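Local atomic coordinates of VAO-type flavoprotein oxidase VAO615 (Myceliophthora thermophila, PDB entry 6F72), a protein that is probably an FAD-dependent oxidase, carrying its flavin in a bicovalent link and reoxidising it rapidly with molecular oxygen, although its substrate remains unidentified. Residues A[390-393]-A[394-398]. Sequence-based numbering, arbitrary orientation.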
loop_
_atom_site.group_PDB
_atom_site.type_symbol
_atom_site.label_atom_id
_atom_site.label_comp_id
_atom_site.label_asym_id
_atom_site.label_seq_id
_atom_site.Cartn_x
_atom_site.Cartn_y
_atom_site.Cartn_z
ATOM N N ASN A 390 -6.828 -22.966 -9.457
ATOM C CA ASN A 390 -6.671 -21.630 -10.010
ATOM C C ASN A 390 -5.954 -20.741 -9.005
ATOM O O ASN A 390 -5.678 -21.172 -7.878
ATOM C CB ASN A 390 -8.049 -21.065 -10.362
ATOM C CG ASN A 390 -8.982 -21.053 -9.178
ATOM O OD1 ASN A 390 -8.953 -20.134 -8.363
ATOM N ND2 ASN A 390 -9.800 -22.089 -9.060
ATOM N N TYR A 391 -5.661 -19.505 -9.401
ATOM C CA TYR A 391 -4.991 -18.559 -8.513
ATOM C C TYR A 391 -5.869 -18.036 -7.384
ATOM O O TYR A 391 -5.396 -17.951 -6.243
ATOM C CB TYR A 391 -4.425 -17.381 -9.290
ATOM C CG TYR A 391 -3.751 -16.338 -8.419
ATOM C CD1 TYR A 391 -2.657 -16.665 -7.609
ATOM C CD2 TYR A 391 -4.203 -15.020 -8.418
ATOM C CE1 TYR A 391 -2.040 -15.708 -6.813
ATOM C CE2 TYR A 391 -3.591 -14.054 -7.635
ATOM C CZ TYR A 391 -2.511 -14.400 -6.840
ATOM O OH TYR A 391 -1.915 -13.429 -6.075
ATOM N N TYR A 392 -7.115 -17.660 -7.708
ATOM C CA TYR A 392 -8.079 -17.126 -6.738
ATOM C C TYR A 392 -8.154 -18.046 -5.519
ATOM O O TYR A 392 -7.961 -17.587 -4.390
ATOM C CB TYR A 392 -9.462 -16.926 -7.386
ATOM C CG TYR A 392 -10.478 -16.148 -6.543
ATOM C CD1 TYR A 392 -11.199 -16.776 -5.513
ATOM C CD2 TYR A 392 -10.738 -14.788 -6.798
ATOM C CE1 TYR A 392 -12.132 -16.073 -4.753
ATOM C CE2 TYR A 392 -11.666 -14.078 -6.041
ATOM C CZ TYR A 392 -12.361 -14.725 -5.020
ATOM O OH TYR A 392 -13.275 -14.036 -4.256
ATOM N N ASP A 393 -8.380 -19.338 -5.768
ATOM C CA ASP A 393 -8.405 -20.371 -4.725
ATOM C C ASP A 393 -7.161 -20.417 -3.881
ATOM O O ASP A 393 -7.263 -20.482 -2.658
ATOM C CB ASP A 393 -8.646 -21.752 -5.324
ATOM C CG ASP A 393 -10.075 -21.954 -5.754
ATOM O OD1 ASP A 393 -10.887 -21.004 -5.656
ATOM O OD2 ASP A 393 -10.383 -23.079 -6.196
ATOM N N HIS A 394 -5.996 -20.393 -4.538
ATOM C CA HIS A 394 -4.698 -20.355 -3.850
ATOM C C HIS A 394 -4.588 -19.136 -2.940
ATOM O O HIS A 394 -4.242 -19.277 -1.760
ATOM C CB HIS A 394 -3.541 -20.378 -4.851
ATOM C CG HIS A 394 -2.210 -20.053 -4.249
ATOM N ND1 HIS A 394 -1.418 -21.001 -3.638
ATOM C CD2 HIS A 394 -1.524 -18.885 -4.177
ATOM C CE1 HIS A 394 -0.304 -20.433 -3.215
ATOM N NE2 HIS A 394 -0.344 -19.150 -3.524
ATOM N N PHE A 395 -4.884 -17.959 -3.501
ATOM C CA PHE A 395 -4.824 -16.700 -2.770
ATOM C C PHE A 395 -5.630 -16.749 -1.467
ATOM O O PHE A 395 -5.098 -16.441 -0.396
ATOM C CB PHE A 395 -5.290 -15.524 -3.640
ATOM C CG PHE A 395 -5.050 -14.189 -3.005
ATOM C CD1 PHE A 395 -5.985 -13.639 -2.128
ATOM C CD2 PHE A 395 -3.864 -13.494 -3.244
ATOM C CE1 PHE A 395 -5.747 -12.417 -1.505
ATOM C CE2 PHE A 395 -3.622 -12.263 -2.641
ATOM C CZ PHE A 395 -4.565 -11.729 -1.761
ATOM N N PHE A 396 -6.901 -17.142 -1.567
ATOM C CA PHE A 396 -7.796 -17.092 -0.406
ATOM C C PHE A 396 -7.693 -18.284 0.551
ATOM O O PHE A 396 -8.151 -18.189 1.698
ATOM C CB PHE A 396 -9.242 -16.747 -0.809
ATOM C CG PHE A 396 -9.420 -15.302 -1.213
ATOM C CD1 PHE A 396 -9.323 -14.273 -0.264
ATOM C CD2 PHE A 396 -9.657 -14.956 -2.540
ATOM C CE1 PHE A 396 -9.477 -12.937 -0.636
ATOM C CE2 PHE A 396 -9.811 -13.623 -2.914
ATOM C CZ PHE A 396 -9.724 -12.613 -1.964
ATOM N N THR A 397 -7.063 -19.375 0.106
ATOM C CA THR A 397 -6.646 -20.441 1.022
ATOM C C THR A 397 -5.675 -19.847 2.047
ATOM O O THR A 397 -5.862 -20.021 3.254
ATOM C CB THR A 397 -5.958 -21.619 0.298
ATOM O OG1 THR A 397 -6.796 -22.090 -0.758
ATOM C CG2 THR A 397 -5.688 -22.779 1.263
ATOM N N TYR A 398 -4.672 -19.117 1.550
ATOM C CA TYR A 398 -3.585 -18.599 2.385
ATOM C C TYR A 398 -3.807 -17.212 2.995
ATOM O O TYR A 398 -3.267 -16.921 4.078
ATOM C CB TYR A 398 -2.250 -18.669 1.630
ATOM C CG TYR A 398 -1.827 -20.102 1.377
ATOM C CD1 TYR A 398 -1.283 -20.887 2.409
ATOM C CD2 TYR A 398 -2.011 -20.691 0.127
ATOM C CE1 TYR A 398 -0.918 -22.211 2.187
ATOM C CE2 TYR A 398 -1.650 -22.015 -0.104
ATOM C CZ TYR A 398 -1.106 -22.764 0.928
ATOM O OH TYR A 398 -0.753 -24.065 0.697
#
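Phe396 and Tyr392, one helical turn apart, bring their rings together. Followed outward, Phe396 begins with CB beside the backbone carbonyl of Tyr392, 3.9 Å from Tyr392 O. With chi1 at -73°, CG lies beside the backbone N, and the ring swings back toward the preceding turn. CD2 then comes over one face of the tyrosine ring, 3.5 Å from Tyr392 CE1, and CE2 continues to 3.5 Å from Tyr392 CZ. The two rings meet obliquely, their planes inclined at 52°. A face of the Phe396 ring also receives CD1 of Phe395. Tyr392 suits a partly exposed place, since its side chain can touch this apolar neighbour, helix 203-212 and the N-acetylglucosamine attached to Asn211.

All of this sits at the start of helix 391-399, which follows edge strand 382-388 of the seven-stranded antiparallel sheet, probably that of the substrate domain in this VAO-type fold. Asn390 is the N-cap: its OD1 accepts from Asp393 N at 2.8 Å and 176°, satisfying an amide with no preceding helical carbonyl. An acidic residue such as Asp393 in this first turn would probably be favoured by the helix dipole.

Tyr391 is buried, with Val302, Ile239 and Leu240 around it. CB of Phe395 lies over one face of its ring, while the tyrosine OH meets the edge of the Phe395 ring, 3.4 Å from Phe395 CD2. An aromatic ring suits Phe395's buried position, where it meets both Tyr391 and the Tyr207 ring, about 7 Å from the FAD. His394, beside Tyr391, is polar yet buried, and its NE2 is hydrogen-bonded to Thr354 OG1. Farther along, Thr397 N bonds to Asp393 O at 3.0 Å; the beta hydroxyl of Thr397 can turn back to the same carbonyl, from its opposite face, though the OG1 distance is doubtfully short.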